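Local coordinates for protein acetylene hydratase Ahy (Pelobacter acetylenicus, PDB 2E7Z) that catalyses the hydration of acetylene to acetaldehyde, using a tungsten-bis(molybdopterin guanine dinucleotide) cofactor and a [4Fe-4S] cluster, at residues H150-F155 and K379-M384; A321-A326 and G471-N476; L350-E355 and K402-K407; Y357-Y362 and P709-P714; P580-I585 and G718-K723. All blocks are in the same frame, centred on the assembly; numbering follows the deposited sequence.

Contact 1 of 5, residues H150-F155 and K379-M384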
# COMPACT_ATOMS: atom_id res chain seq x y z
N HIS A 150 8.80 -5.62 -16.56
CA HIS A 150 7.98 -5.47 -17.77
C HIS A 150 7.37 -4.09 -17.92
O HIS A 150 6.35 -3.93 -18.60
CB HIS A 150 6.89 -6.55 -17.87
CG HIS A 150 6.15 -6.77 -16.60
ND1 HIS A 150 5.21 -5.89 -16.12
CD2 HIS A 150 6.23 -7.77 -15.69
CE1 HIS A 150 4.73 -6.34 -14.98
NE2 HIS A 150 5.33 -7.48 -14.70
N GLY A 151 8.01 -3.09 -17.31
CA GLY A 151 7.77 -1.69 -17.65
C GLY A 151 6.56 -0.98 -17.05
O GLY A 151 6.42 0.23 -17.19
N SER A 152 5.70 -1.75 -16.41
CA SER A 152 4.42 -1.25 -15.90
C SER A 152 3.79 -2.30 -15.00
O SER A 152 3.88 -3.51 -15.29
CB SER A 152 3.49 -0.97 -17.08
OG SER A 152 2.32 -0.31 -16.65
N TYR A 153 3.14 -1.83 -13.94
CA TYR A 153 2.44 -2.67 -12.98
C TYR A 153 1.25 -3.37 -13.63
O TYR A 153 0.50 -2.75 -14.39
CB TYR A 153 2.03 -1.79 -11.79
CG TYR A 153 1.22 -2.45 -10.71
CD1 TYR A 153 1.81 -3.31 -9.76
CD2 TYR A 153 -0.15 -2.19 -10.60
CE1 TYR A 153 1.02 -3.88 -8.75
CE2 TYR A 153 -0.93 -2.75 -9.61
CZ TYR A 153 -0.35 -3.59 -8.68
OH TYR A 153 -1.16 -4.13 -7.70
N SER A 154 1.10 -4.68 -13.37
CA SER A 154 0.07 -5.46 -14.04
C SER A 154 -1.17 -5.61 -13.17
O SER A 154 -1.12 -5.44 -11.93
CB SER A 154 0.59 -6.82 -14.51
OG SER A 154 0.78 -7.72 -13.43
N PHE A 155 -2.28 -5.95 -13.85
CA PHE A 155 -3.59 -6.12 -13.26
C PHE A 155 -4.18 -7.45 -13.70
O PHE A 155 -4.33 -7.69 -14.90
CB PHE A 155 -4.52 -4.98 -13.68
CG PHE A 155 -4.03 -3.64 -13.23
CD1 PHE A 155 -4.45 -3.11 -12.01
CD2 PHE A 155 -3.12 -2.92 -14.00
CE1 PHE A 155 -3.96 -1.87 -11.57
CE2 PHE A 155 -2.63 -1.69 -13.57
CZ PHE A 155 -3.05 -1.17 -12.34
N LYS A 379 8.08 10.48 -19.47
CA LYS A 379 9.44 10.15 -19.04
C LYS A 379 9.46 9.67 -17.60
O LYS A 379 10.12 8.68 -17.27
CB LYS A 379 10.35 11.36 -19.18
CG LYS A 379 11.76 11.10 -18.66
CD LYS A 379 12.66 12.27 -18.98
CE LYS A 379 13.98 12.11 -18.29
NZ LYS A 379 14.85 13.26 -18.60
N TYR A 380 8.74 10.39 -16.73
CA TYR A 380 8.63 10.03 -15.32
C TYR A 380 7.23 9.46 -15.08
O TYR A 380 6.31 10.19 -14.73
CB TYR A 380 8.86 11.25 -14.43
CG TYR A 380 10.27 11.78 -14.52
CD1 TYR A 380 11.30 11.18 -13.80
CD2 TYR A 380 10.58 12.86 -15.35
CE1 TYR A 380 12.58 11.67 -13.85
CE2 TYR A 380 11.88 13.35 -15.43
CZ TYR A 380 12.87 12.73 -14.67
OH TYR A 380 14.17 13.17 -14.67
N PHE A 381 7.08 8.15 -15.26
CA PHE A 381 5.79 7.48 -15.21
C PHE A 381 5.61 7.16 -13.75
O PHE A 381 6.25 6.27 -13.20
CB PHE A 381 5.86 6.23 -16.09
CG PHE A 381 4.66 5.32 -16.01
CD1 PHE A 381 3.40 5.76 -15.63
CD2 PHE A 381 4.80 3.98 -16.39
CE1 PHE A 381 2.33 4.87 -15.58
CE2 PHE A 381 3.73 3.09 -16.36
CZ PHE A 381 2.48 3.54 -15.96
N HIS A 382 4.73 7.92 -13.09
CA HIS A 382 4.44 7.76 -11.66
C HIS A 382 3.45 6.61 -11.56
O HIS A 382 2.25 6.83 -11.39
CB HIS A 382 3.86 9.05 -11.10
CG HIS A 382 3.66 9.01 -9.62
ND1 HIS A 382 2.45 8.64 -9.06
CD2 HIS A 382 4.49 9.30 -8.60
CE1 HIS A 382 2.55 8.73 -7.74
NE2 HIS A 382 3.78 9.12 -7.43
N ASN A 383 3.96 5.39 -11.67
CA ASN A 383 3.10 4.21 -11.70
C ASN A 383 2.72 3.77 -10.29
O ASN A 383 3.55 3.23 -9.54
CB ASN A 383 3.87 3.14 -12.47
CG ASN A 383 3.02 1.90 -12.86
OD1 ASN A 383 3.61 0.88 -13.22
ND2 ASN A 383 1.70 1.97 -12.81
N MET A 384 1.46 4.04 -9.94
CA MET A 384 0.84 3.77 -8.62
C MET A 384 1.40 4.73 -7.58
O MET A 384 0.72 5.70 -7.22
CB MET A 384 0.97 2.28 -8.20
CG MET A 384 0.62 1.25 -9.31
SD MET A 384 -0.99 1.50 -10.11
CE MET A 384 -2.06 0.69 -8.90
O HOH W 1 0.48 0.01 -14.58
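F381 turns the rim of its ring to G151 and S152, with CE2 3.7 Å from S152 OG, which lies at the edge and in the ring plane. One face of the same ring is covered from within the segment by N383 CB, placed over its centre. S152 OG has its own polar partners, G325 O and a water. Next in line, N383 carries CG anti to the backbone N (chi1 -168°), and its OD1 accepts the backbone N-H of Y153 at 2.8 Å. The donor lies in the carbonyl plane on a lone pair, and the bond is fairly straight, with an N-H...O angle of 161°. ND2 of N383 donates to the bridging water at 2.9 Å, which in turn donates to S152 OG and Y153 O; ND2 also bonds E470 O. Held by both of its polar atoms, the amide is fixed in rotation. M384, bent at chi2 and chi3, crosses the Y153 side chain at about a right angle, and its CE comes within 3.7 Å of Y153 CE2. Its SD stands 4.8 Å from the Y153 ring centroid, in an oblique approach. F155 meets M384 tip to tip, CZ to CE at 4.0 Å, with SD at the ring edge. This double Met-aromatic contact is buried near the cofactor, the Y153 side chain lying about 9 Å from the tungsten.

Contact 2 of 5, residues A321-A326 and G471-N476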
# COMPACT_ATOMS: atom_id res chain seq x y z
N ALA A 321 -5.22 -12.77 -18.95
CA ALA A 321 -5.02 -12.91 -17.52
C ALA A 321 -4.38 -11.68 -16.88
O ALA A 321 -4.82 -11.28 -15.79
CB ALA A 321 -4.20 -14.16 -17.20
N GLU A 322 -3.37 -11.07 -17.51
CA GLU A 322 -2.70 -9.95 -16.82
C GLU A 322 -2.55 -8.82 -17.81
O GLU A 322 -2.05 -9.01 -18.91
CB GLU A 322 -1.32 -10.39 -16.33
CG GLU A 322 -1.35 -11.45 -15.24
CD GLU A 322 -1.37 -10.87 -13.83
OE1 GLU A 322 -1.27 -9.62 -13.65
OE2 GLU A 322 -1.50 -11.68 -12.88
N ILE A 323 -2.97 -7.63 -17.39
CA ILE A 323 -2.99 -6.46 -18.23
C ILE A 323 -1.94 -5.46 -17.71
O ILE A 323 -1.87 -5.22 -16.50
CB ILE A 323 -4.38 -5.79 -18.15
CG1 ILE A 323 -5.48 -6.73 -18.69
CG2 ILE A 323 -4.38 -4.46 -18.85
CD1 ILE A 323 -5.21 -7.32 -20.06
N LEU A 324 -1.13 -4.90 -18.62
CA LEU A 324 -0.10 -3.92 -18.23
C LEU A 324 -0.70 -2.53 -18.33
O LEU A 324 -1.11 -2.12 -19.42
CB LEU A 324 1.14 -4.06 -19.12
CG LEU A 324 1.80 -5.43 -19.12
CD1 LEU A 324 3.06 -5.38 -19.96
CD2 LEU A 324 2.13 -5.90 -17.72
N GLY A 325 -0.73 -1.79 -17.22
CA GLY A 325 -1.41 -0.49 -17.17
C GLY A 325 -0.64 0.64 -17.83
O GLY A 325 0.44 0.46 -18.39
N ALA A 326 -1.22 1.83 -17.77
CA ALA A 326 -0.70 2.99 -18.46
C ALA A 326 -1.38 4.20 -17.86
O ALA A 326 -2.47 4.05 -17.28
CB ALA A 326 -1.09 2.92 -19.93
N GLY A 471 -1.89 4.18 -13.72
CA GLY A 471 -1.59 2.81 -14.16
C GLY A 471 -2.89 2.03 -14.28
O GLY A 471 -3.09 1.27 -15.22
N ILE A 472 -3.82 2.26 -13.36
CA ILE A 472 -5.09 1.54 -13.42
C ILE A 472 -5.77 1.90 -14.75
O ILE A 472 -5.93 3.08 -15.05
CB ILE A 472 -6.00 1.91 -12.25
CG1 ILE A 472 -5.33 1.59 -10.91
CG2 ILE A 472 -7.34 1.14 -12.35
CD1 ILE A 472 -6.15 2.04 -9.69
N PRO A 473 -6.12 0.90 -15.57
CA PRO A 473 -6.62 1.17 -16.91
C PRO A 473 -8.13 1.50 -17.01
O PRO A 473 -8.74 1.23 -18.04
CB PRO A 473 -6.31 -0.13 -17.66
CG PRO A 473 -6.42 -1.18 -16.62
CD PRO A 473 -5.95 -0.55 -15.33
N PHE A 474 -8.71 2.07 -15.96
CA PHE A 474 -10.07 2.57 -16.02
C PHE A 474 -10.23 3.55 -14.89
O PHE A 474 -9.43 3.58 -13.94
CB PHE A 474 -11.09 1.44 -15.84
CG PHE A 474 -11.03 0.78 -14.49
CD1 PHE A 474 -10.16 -0.28 -14.26
CD2 PHE A 474 -11.84 1.21 -13.45
CE1 PHE A 474 -10.10 -0.87 -13.01
CE2 PHE A 474 -11.77 0.62 -12.19
CZ PHE A 474 -10.89 -0.43 -11.98
N GLY A 475 -11.29 4.35 -14.97
CA GLY A 475 -11.67 5.19 -13.84
C GLY A 475 -13.16 5.09 -13.60
O GLY A 475 -13.94 5.10 -14.55
N ASN A 476 -13.54 4.96 -12.33
CA ASN A 476 -14.94 5.14 -11.90
C ASN A 476 -15.18 6.55 -11.41
O ASN A 476 -14.40 7.09 -10.63
CB ASN A 476 -15.30 4.15 -10.78
CG ASN A 476 -15.32 2.70 -11.26
OD1 ASN A 476 -14.83 1.80 -10.59
ND2 ASN A 476 -15.85 2.49 -12.45
O HOH W 2 -4.02 5.13 -15.29
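A backbone junction just past strand 322-324, the partner of strand 154-156 in a two-stranded antiparallel sheet, brings G325 and A326 against G471. A326 N donates to G471 O at 3.2 Å. The bond is bent, with an N-H...O angle of 144° and a C=O...N angle of 114°. The same oxygen receives a CA-H...O contact from G325 CA at 3.1 Å. G325 can come this close because it has no side chain: a CB would be directed at G471 O and would collide with it. G471 is likewise suited to its place, as its backbone angles would jam any CB against the carbonyl oxygen of the residue before. A water completes the joint, donating to A326 O at 2.7 Å and to I472 O at 2.8 Å while accepting from G471 N. Three backbone groups from the two segments are thus tied through one solvent molecule. Side chains contribute little. I323 directs its CB at the other segment, but CG1, anti to the carbonyl carbon, leads its chain away, and CG2 makes a loose apolar touch on P473 CG at 4.5 Å. I472 CG2 lies over one face of the F474 ring, toward its rim, within its own segment. Further out, I472 and P473 both rest on F155 of strand 154-156, I323 bonds F155 through the backbone, and strand 474-476 pairs with strand 536-538.

Contact 3 of 5, residues L350-E355 and K402-K407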
# COMPACT_ATOMS: atom_id res chain seq x y z
N LEU A 350 19.57 13.79 -4.07
CA LEU A 350 19.58 13.89 -2.61
C LEU A 350 18.49 13.04 -1.98
O LEU A 350 18.48 12.85 -0.76
CB LEU A 350 19.32 15.32 -2.12
CG LEU A 350 20.47 16.34 -2.30
CD1 LEU A 350 20.01 17.73 -1.87
CD2 LEU A 350 21.72 15.92 -1.55
N GLN A 351 17.54 12.57 -2.79
CA GLN A 351 16.38 11.86 -2.25
C GLN A 351 16.82 10.86 -1.20
O GLN A 351 17.66 10.01 -1.46
CB GLN A 351 15.64 11.16 -3.37
CG GLN A 351 14.25 10.61 -2.91
CD GLN A 351 13.43 10.21 -4.11
OE1 GLN A 351 13.92 9.48 -4.98
NE2 GLN A 351 12.20 10.68 -4.18
N LEU A 352 16.20 10.90 -0.01
CA LEU A 352 16.70 10.02 1.03
C LEU A 352 16.41 8.58 0.72
O LEU A 352 15.31 8.22 0.33
CB LEU A 352 16.02 10.42 2.35
CG LEU A 352 16.59 11.75 2.87
CD1 LEU A 352 15.67 12.43 3.87
CD2 LEU A 352 17.93 11.55 3.52
N GLY A 353 17.42 7.72 0.88
CA GLY A 353 17.38 6.37 0.36
C GLY A 353 18.33 6.16 -0.81
O GLY A 353 18.75 5.03 -1.06
N THR A 354 18.71 7.24 -1.48
CA THR A 354 19.62 7.10 -2.61
C THR A 354 20.93 6.43 -2.16
O THR A 354 21.50 5.66 -2.93
CB THR A 354 19.86 8.46 -3.27
OG1 THR A 354 18.61 8.98 -3.74
CG2 THR A 354 20.81 8.33 -4.49
N GLU A 355 21.37 6.70 -0.94
CA GLU A 355 22.63 6.19 -0.43
C GLU A 355 22.51 4.85 0.29
O GLU A 355 23.55 4.27 0.67
CB GLU A 355 23.30 7.23 0.49
CG GLU A 355 23.59 8.59 -0.15
CD GLU A 355 24.37 8.52 -1.46
OE1 GLU A 355 25.39 7.80 -1.53
OE2 GLU A 355 23.95 9.20 -2.42
N LYS A 402 21.16 13.13 9.79
CA LYS A 402 22.10 12.53 8.82
C LYS A 402 21.31 11.71 7.82
O LYS A 402 20.36 11.01 8.21
CB LYS A 402 23.12 11.66 9.54
CG LYS A 402 24.08 12.44 10.44
CD LYS A 402 25.02 13.31 9.63
CE LYS A 402 25.97 14.08 10.56
NZ LYS A 402 26.34 15.37 9.96
N PRO A 403 21.72 11.76 6.53
CA PRO A 403 22.90 12.50 6.00
C PRO A 403 22.70 14.01 6.00
O PRO A 403 23.69 14.76 5.87
CB PRO A 403 22.99 11.99 4.55
CG PRO A 403 21.56 11.61 4.21
CD PRO A 403 21.00 11.02 5.49
N TYR A 404 21.46 14.47 6.15
CA TYR A 404 21.19 15.89 6.28
C TYR A 404 19.87 16.06 6.99
O TYR A 404 19.08 15.11 7.07
CB TYR A 404 21.16 16.59 4.91
CG TYR A 404 20.18 16.02 3.89
CD1 TYR A 404 18.83 16.33 3.94
CD2 TYR A 404 20.64 15.21 2.84
CE1 TYR A 404 17.93 15.83 3.01
CE2 TYR A 404 19.76 14.70 1.90
CZ TYR A 404 18.39 15.02 2.00
OH TYR A 404 17.49 14.57 1.05
N PRO A 405 19.65 17.27 7.54
CA PRO A 405 18.41 17.43 8.30
C PRO A 405 17.13 17.49 7.50
O PRO A 405 17.06 18.13 6.47
CB PRO A 405 18.61 18.77 9.03
CG PRO A 405 20.01 19.17 8.82
CD PRO A 405 20.55 18.42 7.65
N VAL A 406 16.11 16.84 8.02
CA VAL A 406 14.72 17.03 7.59
C VAL A 406 14.01 17.65 8.80
O VAL A 406 14.12 17.11 9.91
CB VAL A 406 14.06 15.71 7.19
CG1 VAL A 406 12.54 15.87 7.00
CG2 VAL A 406 14.71 15.19 5.92
N LYS A 407 13.38 18.80 8.60
CA LYS A 407 12.90 19.62 9.70
C LYS A 407 11.47 20.07 9.53
O LYS A 407 10.92 20.61 10.48
CB LYS A 407 13.81 20.86 9.87
CG LYS A 407 15.17 20.47 10.44
CD LYS A 407 15.09 20.09 11.91
CE LYS A 407 16.47 19.75 12.44
NZ LYS A 407 16.35 19.43 13.86
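L352 reaches across to P403, Y404 and V406. Its CB leaves the backbone alongside the other segment rather than facing it, and chi1 of -73° sets CG anti to the carbonyl carbon, where it lies 3.5 Å from Y404 OH. From CG the two methyl branches part. CD1 goes to V406, meeting CG2 at 3.6 Å as the two side chains slide past each other in opposite directions. CD2 touches P403 CD at 3.7 Å and also sits over one face of the Y404 ring, 4.2 Å from its centroid and 28° off the normal, a CH-pi contact. P403 follows a cis peptide bond. The backbone of L352 belongs to a type II beta turn from Q351 to T354, in which Q351 O accepts from both T354 N and T354 OG1, the hydroxyl at 2.7 Å and on a lone pair. G353, at the third position, has the positive phi that calls for glycine there. The loop is further placed by the Q351 amide, which donates to P129 O and accepts from Y362 N, while helix 391-400 packs on L352 through A393, L394 and A397. At the rim of the Y404 ring, in its plane, lies L350 O, 2.7 Å from Y404 OH; N130 OD1 is a second acceptor at hand for the one hydroxyl proton. L350 CB adds an apolar contact with Y404 CE2 at 4.1 Å.

Contact 4 of 5, residues Y357-Y362 and P709-P714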
# COMPACT_ATOMS: atom_id res chain seq x y z
N TYR A 357 19.11 2.45 -0.06
CA TYR A 357 18.26 1.60 -0.89
C TYR A 357 17.75 2.41 -2.08
O TYR A 357 16.59 2.83 -2.13
CB TYR A 357 17.12 1.02 -0.07
CG TYR A 357 17.63 0.16 1.03
CD1 TYR A 357 17.90 -1.18 0.80
CD2 TYR A 357 17.79 0.67 2.33
CE1 TYR A 357 18.38 -2.00 1.82
CE2 TYR A 357 18.26 -0.13 3.35
CZ TYR A 357 18.57 -1.46 3.08
OH TYR A 357 19.04 -2.27 4.10
N PRO A 358 18.64 2.66 -3.04
CA PRO A 358 18.29 3.55 -4.16
C PRO A 358 17.21 3.04 -5.12
O PRO A 358 16.68 3.82 -5.90
CB PRO A 358 19.65 3.71 -4.90
CG PRO A 358 20.38 2.45 -4.53
CD PRO A 358 20.06 2.24 -3.10
N PHE A 359 16.93 1.74 -5.13
CA PHE A 359 16.01 1.18 -6.15
C PHE A 359 14.77 2.06 -6.43
O PHE A 359 14.50 2.45 -7.55
CB PHE A 359 15.63 -0.25 -5.77
CG PHE A 359 14.56 -0.87 -6.65
CD1 PHE A 359 14.46 -0.54 -8.01
CD2 PHE A 359 13.71 -1.83 -6.14
CE1 PHE A 359 13.46 -1.10 -8.81
CE2 PHE A 359 12.72 -2.42 -6.94
CZ PHE A 359 12.60 -2.05 -8.29
N LEU A 360 14.01 2.38 -5.38
CA LEU A 360 12.72 3.05 -5.58
C LEU A 360 12.79 4.58 -5.69
O LEU A 360 11.77 5.26 -5.88
CB LEU A 360 11.74 2.58 -4.50
CG LEU A 360 11.34 1.09 -4.56
CD1 LEU A 360 10.60 0.62 -3.31
CD2 LEU A 360 10.56 0.74 -5.88
N THR A 361 14.01 5.11 -5.58
CA THR A 361 14.27 6.52 -5.77
C THR A 361 14.30 6.91 -7.23
O THR A 361 14.36 6.04 -8.11
CB THR A 361 15.59 6.99 -5.12
OG1 THR A 361 16.69 6.46 -5.89
CG2 THR A 361 15.69 6.57 -3.64
N TYR A 362 14.29 8.21 -7.50
CA TYR A 362 14.57 8.69 -8.87
C TYR A 362 15.79 8.02 -9.46
O TYR A 362 15.79 7.64 -10.65
CB TYR A 362 14.82 10.18 -8.91
CG TYR A 362 13.60 11.04 -8.70
CD1 TYR A 362 12.68 11.21 -9.73
CD2 TYR A 362 13.41 11.72 -7.50
CE1 TYR A 362 11.57 12.04 -9.56
CE2 TYR A 362 12.28 12.54 -7.29
CZ TYR A 362 11.38 12.70 -8.34
OH TYR A 362 10.29 13.52 -8.20
N PRO A 709 16.66 -6.47 0.92
CA PRO A 709 17.89 -5.81 0.46
C PRO A 709 17.75 -4.92 -0.76
O PRO A 709 18.46 -3.93 -0.88
CB PRO A 709 18.84 -6.99 0.18
CG PRO A 709 18.38 -8.05 1.09
CD PRO A 709 16.85 -7.92 1.07
N GLU A 710 16.85 -5.27 -1.68
CA GLU A 710 16.72 -4.52 -2.93
C GLU A 710 15.78 -3.32 -2.80
O GLU A 710 16.01 -2.28 -3.42
CB GLU A 710 16.21 -5.42 -4.05
CG GLU A 710 17.16 -6.56 -4.45
CD GLU A 710 17.06 -7.83 -3.60
OE1 GLU A 710 16.26 -7.90 -2.65
OE2 GLU A 710 17.83 -8.78 -3.91
N GLN A 711 14.72 -3.47 -2.01
CA GLN A 711 13.71 -2.41 -1.90
C GLN A 711 13.84 -1.57 -0.63
O GLN A 711 13.36 -0.43 -0.59
CB GLN A 711 12.31 -3.00 -1.95
CG GLN A 711 11.94 -3.66 -3.27
CD GLN A 711 10.79 -4.60 -3.11
OE1 GLN A 711 10.92 -5.71 -2.54
NE2 GLN A 711 9.65 -4.21 -3.64
N GLY A 712 14.46 -2.12 0.42
CA GLY A 712 14.59 -1.38 1.69
C GLY A 712 13.29 -1.26 2.47
O GLY A 712 13.16 -0.38 3.30
N LEU A 713 12.32 -2.12 2.18
CA LEU A 713 11.08 -2.21 2.94
C LEU A 713 11.25 -3.23 4.06
O LEU A 713 12.08 -4.14 3.94
CB LEU A 713 9.90 -2.56 2.02
CG LEU A 713 9.98 -3.82 1.15
CD1 LEU A 713 9.62 -5.06 1.95
CD2 LEU A 713 9.04 -3.72 -0.06
N PRO A 714 10.52 -3.07 5.16
CA PRO A 714 10.66 -3.98 6.29
C PRO A 714 9.90 -5.30 6.15
O PRO A 714 8.80 -5.36 5.57
CB PRO A 714 10.09 -3.15 7.45
CG PRO A 714 8.99 -2.35 6.79
CD PRO A 714 9.59 -1.96 5.44
O HOH W 3 14.42 1.22 -2.73
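Y357 lays one face of its ring over G712, whose CA stands 3.6 Å from the ring centroid and 20° off the normal. P709 O meets the same ring at its edge, in plane, 3.3 Å from CD1. G712 has to be small here, for a CB would be directed into Y357 CG, and its positive phi also favours glycine. Beside this pair, F359 CB approaches E710 O at 3.1 Å. The rim of the F359 ring touches the aliphatic part of Q711, CD2 to CG at 3.8 Å, the two side chains lying side by side and pointing the same way. Between the backbones a water donates to Y357 O at 2.8 Å and to Q711 O at 2.9 Å, and accepts from L360 N. One shell out, Y357 OH is held by D704 OD1, and Y136 OH reaches Q711 O, while N390 ND2 bonds G712 O. Replacing Y357 by an alanine would probably leave G712 CA without its aromatic cover and D704 without its hydroxyl mate, opening a gap beside P709 O. F359 is steadied by the edge-to-face ring of F566 and by V145 and V148 of helix 140-150. T361 OG1 both donates to P358 O at 2.6 Å and caps G364 N, the N-cap of the helix that follows this loop. Across the buried joint itself the motif is a glycine CH-pi contact on a tyrosine face, with the Q711 side chain about 13 Å from the tungsten.

Contact 5 of 5, residues P580-I585 and G718-K723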
# COMPACT_ATOMS: atom_id res chain seq x y z
N PRO A 580 14.91 -16.01 6.34
CA PRO A 580 15.09 -14.76 7.07
C PRO A 580 16.07 -14.94 8.23
O PRO A 580 16.20 -16.06 8.75
CB PRO A 580 13.68 -14.43 7.56
CG PRO A 580 12.80 -15.06 6.53
CD PRO A 580 13.49 -16.36 6.18
N LEU A 581 16.77 -13.86 8.62
CA LEU A 581 17.83 -13.98 9.62
C LEU A 581 17.37 -14.23 11.06
O LEU A 581 18.20 -14.47 11.94
CB LEU A 581 18.79 -12.78 9.51
CG LEU A 581 19.46 -12.63 8.13
CD1 LEU A 581 20.32 -11.36 8.04
CD2 LEU A 581 20.30 -13.87 7.78
N GLN A 582 16.05 -14.20 11.27
CA GLN A 582 15.42 -14.49 12.55
C GLN A 582 14.30 -15.51 12.43
O GLN A 582 13.11 -15.19 12.52
CB GLN A 582 14.84 -13.22 13.20
CG GLN A 582 15.76 -12.56 14.15
CD GLN A 582 15.07 -11.59 15.11
OE1 GLN A 582 15.75 -10.86 15.82
NE2 GLN A 582 13.74 -11.59 15.14
N THR A 583 14.69 -16.77 12.23
CA THR A 583 13.73 -17.85 12.24
C THR A 583 14.31 -19.01 13.01
O THR A 583 15.45 -18.95 13.49
CB THR A 583 13.36 -18.32 10.81
OG1 THR A 583 14.43 -19.10 10.26
CG2 THR A 583 13.04 -17.13 9.90
N GLU A 584 13.53 -20.08 13.12
CA GLU A 584 14.00 -21.29 13.79
C GLU A 584 15.09 -22.01 12.98
O GLU A 584 15.89 -22.77 13.55
CB GLU A 584 12.83 -22.21 14.13
CG GLU A 584 11.87 -21.59 15.14
CD GLU A 584 10.55 -22.33 15.26
OE1 GLU A 584 9.56 -21.90 14.61
OE2 GLU A 584 10.51 -23.34 16.00
N ILE A 585 15.14 -21.75 11.67
CA ILE A 585 16.17 -22.31 10.79
C ILE A 585 17.48 -21.52 10.90
O ILE A 585 18.56 -22.10 11.07
CB ILE A 585 15.70 -22.38 9.30
CG1 ILE A 585 14.42 -23.22 9.15
CG2 ILE A 585 16.83 -22.83 8.36
CD1 ILE A 585 14.52 -24.67 9.61
N GLY A 718 6.39 -13.41 8.66
CA GLY A 718 7.42 -14.40 8.90
C GLY A 718 8.74 -13.69 9.17
O GLY A 718 8.80 -12.46 9.17
N GLY A 719 9.79 -14.47 9.41
CA GLY A 719 11.15 -13.93 9.39
C GLY A 719 11.57 -13.17 10.63
O GLY A 719 12.66 -12.61 10.67
N ILE A 720 10.70 -13.20 11.62
CA ILE A 720 10.93 -12.52 12.91
C ILE A 720 10.45 -13.47 14.00
O ILE A 720 9.40 -14.10 13.86
CB ILE A 720 10.11 -11.20 13.03
CG1 ILE A 720 10.61 -10.13 12.05
CG2 ILE A 720 10.15 -10.64 14.44
CD1 ILE A 720 9.61 -8.95 12.01
N LEU A 721 11.22 -13.57 15.08
CA LEU A 721 10.83 -14.37 16.22
C LEU A 721 10.24 -13.49 17.32
O LEU A 721 10.61 -12.29 17.47
CB LEU A 721 12.04 -15.17 16.74
CG LEU A 721 12.58 -16.25 15.78
CD1 LEU A 721 14.02 -16.61 16.12
CD2 LEU A 721 11.67 -17.49 15.76
N ALA A 722 9.32 -14.07 18.07
CA ALA A 722 8.62 -13.39 19.14
C ALA A 722 8.38 -14.29 20.35
O ALA A 722 8.35 -15.53 20.24
CB ALA A 722 7.30 -12.83 18.64
N LYS A 723 8.19 -13.65 21.50
CA LYS A 723 7.71 -14.34 22.70
C LYS A 723 6.42 -13.69 23.16
O LYS A 723 6.15 -12.52 22.86
CB LYS A 723 8.74 -14.28 23.83
CG LYS A 723 9.07 -12.87 24.31
CD LYS A 723 9.92 -12.86 25.57
CE LYS A 723 11.37 -13.00 25.24
NZ LYS A 723 12.27 -12.52 26.35
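The backbones of Q582 and I720 run close, their CA atoms 4.9 Å apart, yet without strand pairing: Q582 O lies 3.3 Å from I720 N at an angle too poor for a hydrogen bond. The same carbonyl oxygen faces another acceptor, G719 O, at 3.2 Å, a meeting that would be mildly repulsive. G719 sits at the corner where the chain turns into strand 720-726, with the positive phi that favours glycine. T583 CG2 packs on G719 CA at 3.8 Å, and its OG1 accepts from I585 N in an ST turn while also bonding E579 OE2. Q582 CB lies 3.4 Å from G719 O, and its extended side chain carries the amide to the I720-L721 backbone. L721 carries the apolar share. Its CG, anti to the carbonyl carbon (chi1 -66°), comes within 3.5 Å of Q582 O, CD1 lies 3.8 Å from T583 O, and CD2 faces E584, 4.2 Å from its CG. An alanine in place of L721 would probably open a gap opposite Q582 O and T583 O, where CG and CD1 sat. L721 is also backed by L590 and A591 of helix 588-593 and by I597. In the six-stranded mixed sheet against which the 580-585 loop packs, strand 720-726 pairs with strand 596-600 through I720 and A722 and with strand 644-648 through K723. As the Q582 carbonyl makes no clear bond to I720 N and faces G719 O, the contact rests largely on close packing of L721 and G719 against the loop.

How the contacts relate
Contacts 1, 4 and 5 are largely buried, whereas contacts 2 and 3 are partly buried, contact 3 reaching the surface. Contacts 1 and 2 share the two-stranded sheet of 154-156 and 322-324 and meet directly, F155 N bonding I323 O. Contacts 3 and 4 hold successive parts of one loop region, joined where Q351 OE1 accepts from Y362 N, and contact 4 touches contact 1 through Y362 and Y380. Contact 5 lies apart, adjoining contact 4 in sequence alone. Chemistry changes with place: an asparagine bond and sulfur-aromatic packing near the tungsten, glycine backbone and water in contact 2, CH-pi contacts in 3 and 4, and leucine packing of a loop against an inner strand in 5.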